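Putative transcriptional coactivator P15 (Enterobacteria phage t5, PDB 4BG7) is a homolog of the eukaryotic transcription coactivator PC4 that is implicated in recombination-dependent DNA replication and probably binds DNA. Local coordinates at the interface of chains A and B. Residues are numbered along the deposited sequence; one frame, centred on the assembly and turned at random. Chains: chain A/B, Putative transcriptional coactivator P15.

The interface of chains A and B. Residues chain A 41, 70-71, 73-75, 77-78; chain B 20, 30, 43, 74, 77, 81, 87, 90, 94.
Helix 67-83 of chain A forms part of the two-fold dimer interface of this PC4-like protein, packed against helices 67-83 and 87-98 and the sheet of chain B. This patch is apolar: no N or O of one chain approaches the other closely enough to bond. B:Phe77 is the central wedge. Its CG is anti to the backbone N (chi1 -179°), which sends the ring in between A:Thr70, A:Leu73 and A:Phe74. A:Leu73 slides past it in the opposite direction and lays CD2 over one face, 3.9 Å from the ring centroid of B:Phe77. B:Leu81 CD1 of its own chain lies over the opposite face, so the ring is sandwiched between two methyl groups. At its edge, in plane, B:Phe77 CZ meets the backbone carbonyl A:Thr70 O at 3.5 Å. The other branch of the leucine, A:Leu73 CD1, touches B:Leu20 CD1 at 3.7 Å. A:Phe74 has CG anti to the backbone N (chi1 -166°), which turns its ring toward helix 87-98 of chain B, where its CD1 rests 3.7 Å from B:Ala94 CB. The two Phe74 side chains cross obliquely near the two-fold axis, with A:Phe74 CZ 4.0 Å from B:Phe74 CZ. A:Phe77 puts CD2 in plane at the edge of the inclined B:Phe74 ring. A:Thr78 OG1 bonds A:Phe74 O from above the carbonyl plane, at 2.7 Å. This probably helps hold A:Thr78 CG2 3.8 Å from B:Phe74 CE1.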
loop_
_atom_site.group_PDB
_atom_site.type_symbol
_atom_site.label_atom_id
_atom_site.label_comp_id
_atom_site.label_asym_id
_atom_site.label_seq_id
_atom_site.Cartn_x
_atom_site.Cartn_y
_atom_site.Cartn_z
ATOM N N MET A 41 -8.215 1.272 -2.590
ATOM C CA MET A 41 -7.149 1.695 -1.687
ATOM C C MET A 41 -5.900 2.004 -2.469
ATOM O O MET A 41 -5.555 1.338 -3.428
ATOM C CB MET A 41 -6.810 0.674 -0.569
ATOM C CG MET A 41 -6.522 -0.725 -1.017
ATOM S SD MET A 41 -5.819 -1.779 0.293
ATOM C CE MET A 41 -6.035 -3.340 -0.514
ATOM N N THR A 70 -7.630 -6.776 0.747
ATOM C CA THR A 70 -7.153 -6.374 2.053
ATOM C C THR A 70 -6.580 -7.552 2.800
ATOM O O THR A 70 -5.496 -7.431 3.369
ATOM C CB THR A 70 -8.203 -5.643 2.843
ATOM O OG1 THR A 70 -9.384 -6.450 2.986
ATOM C CG2 THR A 70 -8.565 -4.269 2.182
ATOM N N SER A 71 -7.282 -8.707 2.775
ATOM C CA SER A 71 -6.792 -9.955 3.382
ATOM C C SER A 71 -5.480 -10.398 2.707
ATOM O O SER A 71 -4.526 -10.783 3.375
ATOM C CB SER A 71 -7.840 -11.064 3.252
ATOM O OG SER A 71 -8.964 -10.653 3.971
ATOM N N LEU A 73 -3.251 -8.441 1.229
ATOM C CA LEU A 73 -2.187 -7.496 1.637
ATOM C C LEU A 73 -1.744 -7.755 3.083
ATOM O O LEU A 73 -0.543 -7.866 3.360
ATOM C CB LEU A 73 -2.649 -6.040 1.421
ATOM C CG LEU A 73 -1.709 -4.930 1.896
ATOM C CD1 LEU A 73 -0.292 -5.116 1.339
ATOM C CD2 LEU A 73 -2.296 -3.529 1.571
ATOM N N PHE A 74 -2.698 -7.944 3.975
ATOM C CA PHE A 74 -2.432 -8.194 5.408
ATOM C C PHE A 74 -1.567 -9.452 5.493
ATOM O O PHE A 74 -0.498 -9.481 6.140
ATOM C CB PHE A 74 -3.740 -8.404 6.209
ATOM C CG PHE A 74 -3.581 -8.330 7.707
ATOM C CD1 PHE A 74 -3.074 -9.402 8.427
ATOM C CD2 PHE A 74 -3.951 -7.174 8.408
ATOM C CE1 PHE A 74 -2.923 -9.321 9.776
ATOM C CE2 PHE A 74 -3.792 -7.070 9.801
ATOM C CZ PHE A 74 -3.274 -8.160 10.481
ATOM N N TYR A 75 -1.995 -10.469 4.762
ATOM C CA TYR A 75 -1.198 -11.717 4.692
ATOM C C TYR A 75 0.241 -11.505 4.138
ATOM O O TYR A 75 1.289 -11.977 4.772
ATOM C CB TYR A 75 -1.981 -12.790 3.938
ATOM C CG TYR A 75 -1.128 -13.878 3.348
ATOM C CD1 TYR A 75 -0.618 -14.885 4.131
ATOM C CD2 TYR A 75 -0.700 -13.792 2.037
ATOM C CE1 TYR A 75 0.182 -15.872 3.576
ATOM C CE2 TYR A 75 0.080 -14.741 1.483
ATOM C CZ TYR A 75 0.507 -15.797 2.256
ATOM O OH TYR A 75 1.310 -16.724 1.659
ATOM N N PHE A 77 2.040 -8.784 3.598
ATOM C CA PHE A 77 2.836 -7.841 4.376
ATOM C C PHE A 77 3.314 -8.461 5.710
ATOM O O PHE A 77 4.513 -8.383 6.088
ATOM C CB PHE A 77 2.003 -6.592 4.601
ATOM C CG PHE A 77 2.726 -5.443 5.299
ATOM C CD1 PHE A 77 4.000 -5.099 4.985
ATOM C CD2 PHE A 77 2.068 -4.690 6.208
ATOM C CE1 PHE A 77 4.619 -4.028 5.600
ATOM C CE2 PHE A 77 2.663 -3.584 6.788
ATOM C CZ PHE A 77 3.949 -3.285 6.501
ATOM N N THR A 78 2.426 -9.136 6.414
ATOM C CA THR A 78 2.856 -9.815 7.638
ATOM C C THR A 78 3.772 -10.972 7.324
ATOM O O THR A 78 4.625 -11.272 8.121
ATOM C CB THR A 78 1.699 -10.276 8.564
ATOM O OG1 THR A 78 0.814 -11.110 7.863
ATOM C CG2 THR A 78 0.960 -9.109 9.118
ATOM N N LEU B 20 -0.620 -8.995 -4.994
ATOM C CA LEU B 20 -1.756 -8.482 -4.139
ATOM C C LEU B 20 -3.083 -8.544 -4.872
ATOM O O LEU B 20 -4.171 -8.613 -4.259
ATOM C CB LEU B 20 -1.524 -7.042 -3.712
ATOM C CG LEU B 20 -0.293 -6.772 -2.856
ATOM C CD1 LEU B 20 -0.261 -5.336 -2.376
ATOM C CD2 LEU B 20 -0.325 -7.762 -1.676
ATOM N N LEU B 30 3.579 -6.556 -4.066
ATOM C CA LEU B 30 4.268 -6.105 -2.895
ATOM C C LEU B 30 5.668 -6.726 -3.000
ATOM O O LEU B 30 5.775 -7.935 -3.186
ATOM C CB LEU B 30 3.631 -6.627 -1.635
ATOM C CG LEU B 30 4.323 -6.251 -0.303
ATOM C CD1 LEU B 30 4.346 -4.764 -0.009
ATOM C CD2 LEU B 30 3.505 -6.946 0.777
ATOM N N ILE B 43 4.779 -1.105 -3.292
ATOM C CA ILE B 43 3.508 -1.631 -3.806
ATOM C C ILE B 43 3.389 -0.930 -5.155
ATOM O O ILE B 43 3.475 0.330 -5.214
ATOM C CB ILE B 43 2.310 -1.354 -2.934
ATOM C CG1 ILE B 43 2.405 -2.148 -1.627
ATOM C CG2 ILE B 43 1.028 -1.824 -3.623
ATOM C CD1 ILE B 43 1.364 -1.659 -0.607
ATOM N N PHE B 74 1.901 -0.277 8.548
ATOM C CA PHE B 74 1.042 -1.190 9.330
ATOM C C PHE B 74 -0.021 -0.492 10.199
ATOM O O PHE B 74 -1.160 -0.900 10.276
ATOM C CB PHE B 74 1.885 -2.221 10.179
ATOM C CG PHE B 74 1.070 -3.414 10.665
ATOM C CD1 PHE B 74 0.783 -4.468 9.810
ATOM C CD2 PHE B 74 0.582 -3.481 11.962
ATOM C CE1 PHE B 74 0.048 -5.554 10.238
ATOM C CE2 PHE B 74 -0.145 -4.578 12.396
ATOM C CZ PHE B 74 -0.424 -5.614 11.530
ATOM N N PHE B 77 -2.719 1.153 7.632
ATOM C CA PHE B 77 -3.524 0.113 7.024
ATOM C C PHE B 77 -4.506 -0.446 8.056
ATOM O O PHE B 77 -5.695 -0.567 7.834
ATOM C CB PHE B 77 -2.613 -0.938 6.406
ATOM C CG PHE B 77 -3.335 -2.065 5.715
ATOM C CD1 PHE B 77 -4.419 -1.801 4.841
ATOM C CD2 PHE B 77 -2.927 -3.410 5.917
ATOM C CE1 PHE B 77 -5.080 -2.848 4.201
ATOM C CE2 PHE B 77 -3.610 -4.448 5.287
ATOM C CZ PHE B 77 -4.683 -4.160 4.422
ATOM N N LEU B 81 -8.829 -0.326 8.028
ATOM C CA LEU B 81 -9.625 -1.509 8.220
ATOM C C LEU B 81 -10.515 -1.376 9.464
ATOM O O LEU B 81 -11.663 -1.768 9.436
ATOM C CB LEU B 81 -8.729 -2.763 8.337
ATOM C CG LEU B 81 -7.845 -3.138 7.173
ATOM C CD1 LEU B 81 -7.025 -4.359 7.476
ATOM C CD2 LEU B 81 -8.707 -3.361 5.898
ATOM N N LEU B 87 -11.577 -5.128 10.345
ATOM C CA LEU B 87 -10.263 -5.584 10.759
ATOM C C LEU B 87 -10.250 -7.094 11.134
ATOM O O LEU B 87 -9.413 -7.839 10.678
ATOM C CB LEU B 87 -9.761 -4.774 11.929
ATOM C CG LEU B 87 -8.352 -5.104 12.408
ATOM C CD1 LEU B 87 -7.325 -5.164 11.284
ATOM C CD2 LEU B 87 -7.997 -4.047 13.420
ATOM N N VAL B 90 -10.686 -9.453 8.159
ATOM C CA VAL B 90 -9.475 -9.497 7.354
ATOM C C VAL B 90 -8.431 -10.314 8.092
ATOM O O VAL B 90 -7.667 -11.047 7.453
ATOM C CB VAL B 90 -8.932 -8.081 7.069
ATOM C CG1 VAL B 90 -7.537 -8.124 6.404
ATOM C CG2 VAL B 90 -9.979 -7.313 6.235
ATOM N N ALA B 94 -6.743 -13.520 6.493
ATOM C CA ALA B 94 -5.293 -13.576 6.305
ATOM C C ALA B 94 -4.702 -14.809 6.987
ATOM O O ALA B 94 -3.812 -15.444 6.451
ATOM C CB ALA B 94 -4.643 -12.317 6.847
#